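Local coordinates for putative alpha-L-fucosidase (Bacteroides thetaiotaomicron, PDB 4H41) that probably hydrolyses alpha-L-fucosyl linkages in host glycans, at the interface of chains A and B. Numbering follows the deposited sequence. Chains: chain A/B, putative alpha-L-fucosidase.

Contact 1: the interface of chains A and B. Residues chain A 20-22, 24, 332; chain B 51-55, 99.
A:Arg332 and B:Glu55 reach toward each other tip to tip across the boundary of chains A and B. Their charged groups form a long salt bridge, with NH1 of the guanidinium 3.6 Å from the carboxylate OE1. The two planes are turned 41° apart, so the groups do not pair flat. A water joins the other ends. The water oxygen is 2.9 Å from A:Arg332 NH2. The same water oxygen is 2.7 Å from B:Glu55 OE2. The arginine chain is bent at chi2 and chi3, which turns one guanidinium face over the N of B:Gly52. That N donates to B:Glu55 OE1 at 2.8 Å, on the anti side and tilted 27° out of the carboxylate plane. The carboxylate is thus held by its own chain while it faces the arginine. An alanine in place of A:Arg332 would probably leave B:Glu55 without its charged mate across the boundary and the bridging water without one anchor.

Beside this pair, the N-terminal tail of chain A runs past the start of helix 53-65 of chain B. With OG anti to its carbonyl carbon (chi1 -47°), the hydroxyl of A:Ser22 is turned to the first helical turn, where OG accepts a bent bond from the backbone N of B:Glu53 at 2.8 Å. The side chain of B:Glu53 crosses that of A:Leu20 at about a right angle, but A:Leu20 is poorly ordered. A:Leu24 and B:Val99 form an antiparallel beta bridge. Their side chains cross obliquely. The patch joins two copies in the deposited assembly, which need not be the biological pairing. B:Val99 CG2 touches both A:Ser22 CB and A:Leu24 CD2, each at 3.7 Å.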
# COMPACT_ATOMS: atom_id res chain seq x y z
N LEU A 20 27.10 -13.03 3.58
CA LEU A 20 26.35 -14.19 3.12
C LEU A 20 25.69 -13.93 1.75
O LEU A 20 25.48 -12.78 1.34
CB LEU A 20 25.26 -14.60 4.15
CG LEU A 20 25.66 -14.64 5.63
CD1 LEU A 20 25.31 -13.33 6.35
CD2 LEU A 20 24.95 -15.78 6.37
N GLU A 21 25.37 -15.01 1.05
CA GLU A 21 24.69 -15.00 -0.24
C GLU A 21 23.93 -16.30 -0.37
O GLU A 21 24.49 -17.32 0.02
CB GLU A 21 25.70 -14.81 -1.37
CG GLU A 21 25.05 -14.83 -2.75
CD GLU A 21 25.73 -14.04 -3.85
OE1 GLU A 21 26.29 -12.96 -3.57
OE2 GLU A 21 25.61 -14.46 -5.03
N SER A 22 22.67 -16.29 -0.87
CA SER A 22 21.93 -17.54 -0.97
C SER A 22 22.62 -18.47 -1.96
O SER A 22 23.24 -18.01 -2.93
CB SER A 22 20.48 -17.31 -1.40
OG SER A 22 19.80 -16.28 -0.69
N LEU A 24 22.23 -20.57 -4.94
CA LEU A 24 21.20 -20.76 -5.95
C LEU A 24 21.19 -22.22 -6.40
O LEU A 24 22.24 -22.83 -6.54
CB LEU A 24 21.37 -19.82 -7.15
CG LEU A 24 21.25 -18.30 -6.94
CD1 LEU A 24 20.91 -17.60 -8.23
CD2 LEU A 24 20.22 -17.94 -5.90
N ARG A 332 18.92 -9.19 -5.83
CA ARG A 332 18.70 -10.58 -6.29
C ARG A 332 18.97 -10.68 -7.81
O ARG A 332 19.52 -11.67 -8.29
CB ARG A 332 17.26 -11.05 -6.00
CG ARG A 332 16.83 -11.02 -4.54
CD ARG A 332 17.54 -12.01 -3.62
NE ARG A 332 18.92 -11.64 -3.31
CZ ARG A 332 19.32 -10.63 -2.53
NH1 ARG A 332 18.43 -9.84 -1.93
NH2 ARG A 332 20.61 -10.40 -2.34
N TRP B 51 14.36 -10.82 -0.15
CA TRP B 51 15.51 -11.05 0.70
C TRP B 51 16.28 -12.29 0.28
O TRP B 51 15.68 -13.25 -0.22
CB TRP B 51 15.06 -11.24 2.16
CG TRP B 51 14.59 -10.01 2.84
CD1 TRP B 51 14.56 -8.74 2.36
CD2 TRP B 51 14.08 -9.95 4.18
NE1 TRP B 51 14.03 -7.89 3.30
CE2 TRP B 51 13.79 -8.60 4.45
CE3 TRP B 51 13.89 -10.90 5.18
CZ2 TRP B 51 13.22 -8.19 5.67
CZ3 TRP B 51 13.34 -10.50 6.39
CH2 TRP B 51 13.02 -9.15 6.62
N GLY B 52 17.59 -12.25 0.49
CA GLY B 52 18.50 -13.36 0.32
C GLY B 52 18.95 -13.85 1.68
O GLY B 52 18.43 -13.40 2.72
N GLU B 53 19.89 -14.78 1.70
CA GLU B 53 20.35 -15.36 2.97
C GLU B 53 20.93 -14.29 3.91
O GLU B 53 20.74 -14.40 5.11
CB GLU B 53 21.39 -16.46 2.74
CG GLU B 53 21.69 -17.20 4.03
CD GLU B 53 22.26 -18.59 3.89
OE1 GLU B 53 21.87 -19.32 2.95
OE2 GLU B 53 22.97 -19.00 4.83
N LYS B 54 21.60 -13.26 3.39
CA LYS B 54 22.16 -12.20 4.26
C LYS B 54 21.08 -11.49 5.06
O LYS B 54 21.22 -11.28 6.28
CB LYS B 54 22.91 -11.18 3.42
CG LYS B 54 23.65 -10.12 4.20
CD LYS B 54 24.28 -9.09 3.26
CE LYS B 54 25.46 -8.41 3.89
NZ LYS B 54 25.89 -7.21 3.12
N GLU B 55 20.00 -11.12 4.37
CA GLU B 55 18.86 -10.45 4.99
C GLU B 55 18.14 -11.37 5.97
O GLU B 55 17.75 -10.93 7.06
CB GLU B 55 17.89 -9.96 3.92
CG GLU B 55 18.42 -8.81 3.08
CD GLU B 55 19.44 -9.18 2.03
OE1 GLU B 55 19.41 -10.34 1.54
OE2 GLU B 55 20.26 -8.31 1.67
N VAL B 99 16.14 -20.86 -4.72
CA VAL B 99 16.81 -21.11 -3.45
C VAL B 99 16.06 -22.19 -2.69
O VAL B 99 14.83 -22.15 -2.62
CB VAL B 99 16.89 -19.81 -2.60
CG1 VAL B 99 17.50 -20.07 -1.21
CG2 VAL B 99 17.67 -18.70 -3.32
O HOH W 1 22.06 -8.95 -0.26

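Contact 2: the interface of chains A and B. Residues chain A 324-325, 328; chain B 49, 51, 322-324.
A:Leu324, just before helix 325-337 of chain A, and A:Gln325, its first residue, face the loop of B:Ala322 with helical backbone angles on both sides. Their side chains meet it by carbon contact. The A:Gln325 chain is bent at chi2 (91°), which brings its terminal amide over the methyl of B:Ala322. CD of that amide lies 3.4 Å from B:Ala322 CB. The amide NE2 also reaches the rim of the B:Tyr323 ring at CE1, with amide and ring planes 82° apart. A:Leu324 packs its CB on the same alanine methyl. Its CD1 meets CD2 of B:Leu324 at 4.0 Å, where the two leucine side chains cross at about a right angle.

Further along the helix, A:His328 and B:Trp51 lie side by side and point the same way. Their rings are nearly perpendicular, at 79°. The indole turns the edge of its five-membered ring to the imidazole, and its CD1 stands 3.7 Å above the centre of the A:His328 ring. The carbonyl O of B:Gln49 faces the base of that ring.

No direct polar bond crosses here. A water links A:Leu324 N, at 2.9 Å, to B:Ala322 O, at 2.7 Å. Within chain B, the amide OE1 of B:Gln49 accepts from B:Ala322 N at 2.9 Å. B:Gln49 NE2 lies over one face of the B:Trp51 ring, offset toward the rim. B:Gln49 thus probably helps to position both the alanine and the tryptophan. The patch joins the two copies by carbon packing and an edge-to-face ring pair, with a water in place of a direct bond, though this pairing may not be biological.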
# COMPACT_ATOMS: atom_id res chain seq x y z
N LEU A 324 10.96 -0.48 -0.65
CA LEU A 324 12.29 -1.03 -0.34
C LEU A 324 12.48 -2.46 -0.80
O LEU A 324 13.60 -2.91 -0.96
CB LEU A 324 12.62 -0.90 1.16
CG LEU A 324 12.61 0.55 1.71
CD1 LEU A 324 12.99 0.56 3.17
CD2 LEU A 324 13.51 1.44 0.94
N GLN A 325 11.38 -3.16 -1.15
CA GLN A 325 11.45 -4.49 -1.75
C GLN A 325 12.11 -4.41 -3.14
O GLN A 325 12.61 -5.42 -3.64
CB GLN A 325 10.04 -5.12 -1.90
CG GLN A 325 9.18 -5.09 -0.62
CD GLN A 325 8.33 -3.85 -0.51
OE1 GLN A 325 8.65 -2.78 -1.07
NE2 GLN A 325 7.19 -3.96 0.14
N HIS A 328 15.96 -4.58 -2.80
CA HIS A 328 16.30 -6.01 -2.60
C HIS A 328 16.14 -6.77 -3.93
O HIS A 328 16.98 -7.60 -4.25
CB HIS A 328 15.44 -6.60 -1.50
CG HIS A 328 15.74 -6.01 -0.15
ND1 HIS A 328 17.03 -6.05 0.38
CD2 HIS A 328 14.91 -5.42 0.74
CE1 HIS A 328 16.95 -5.47 1.59
NE2 HIS A 328 15.71 -5.04 1.84
N GLN B 49 9.58 -9.52 -0.10
CA GLN B 49 10.61 -8.50 0.19
C GLN B 49 11.91 -8.73 -0.58
O GLN B 49 12.77 -7.89 -0.51
CB GLN B 49 10.91 -8.38 1.68
CG GLN B 49 9.64 -8.00 2.46
CD GLN B 49 9.97 -7.41 3.78
OE1 GLN B 49 10.36 -6.26 3.85
NE2 GLN B 49 9.85 -8.16 4.85
N TRP B 51 14.36 -10.82 -0.15
CA TRP B 51 15.51 -11.05 0.70
C TRP B 51 16.28 -12.29 0.28
O TRP B 51 15.68 -13.25 -0.22
CB TRP B 51 15.06 -11.24 2.16
CG TRP B 51 14.59 -10.01 2.84
CD1 TRP B 51 14.56 -8.74 2.36
CD2 TRP B 51 14.08 -9.95 4.18
NE1 TRP B 51 14.03 -7.89 3.30
CE2 TRP B 51 13.79 -8.60 4.45
CE3 TRP B 51 13.89 -10.90 5.18
CZ2 TRP B 51 13.22 -8.19 5.67
CZ3 TRP B 51 13.34 -10.50 6.39
CH2 TRP B 51 13.02 -9.15 6.62
N ALA B 322 10.42 -3.53 4.77
CA ALA B 322 10.13 -2.42 3.84
C ALA B 322 9.03 -1.51 4.40
O ALA B 322 8.90 -0.36 3.97
CB ALA B 322 9.68 -3.00 2.50
N TYR B 323 8.20 -2.02 5.34
CA TYR B 323 7.18 -1.26 6.02
C TYR B 323 7.84 -0.69 7.25
O TYR B 323 7.96 -1.39 8.26
CB TYR B 323 5.96 -2.15 6.39
CG TYR B 323 5.39 -2.96 5.25
CD1 TYR B 323 5.42 -2.49 3.93
CD2 TYR B 323 4.74 -4.17 5.49
CE1 TYR B 323 4.80 -3.18 2.90
CE2 TYR B 323 4.16 -4.90 4.45
CZ TYR B 323 4.20 -4.41 3.16
OH TYR B 323 3.65 -5.11 2.12
N LEU B 324 8.26 0.57 7.19
CA LEU B 324 9.05 1.19 8.27
C LEU B 324 8.24 1.34 9.56
O LEU B 324 8.84 1.47 10.62
CB LEU B 324 9.66 2.51 7.85
CG LEU B 324 10.60 2.44 6.61
CD1 LEU B 324 11.18 3.82 6.32
CD2 LEU B 324 11.71 1.45 6.84
O HOH W 2 8.87 0.23 1.29

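Contact 1 and contact 2 are neighbouring patches of one interface, with C-alpha centres about 14 Å apart. B:Trp51 belongs to both. Helix 325-337 of chain A also runs through both, with its start in contact 2 and A:Arg332 in contact 1. The segment of chain B around residues 49-55 faces it in each. Contact 1 brings the charged and hydrogen-bonded part, and contact 2 the carbon packing and the ring pair. The whole interface is not an exact two-fold, so the two copies need not use the same residues. The deposited assembly holds three copies and may not be the biological one.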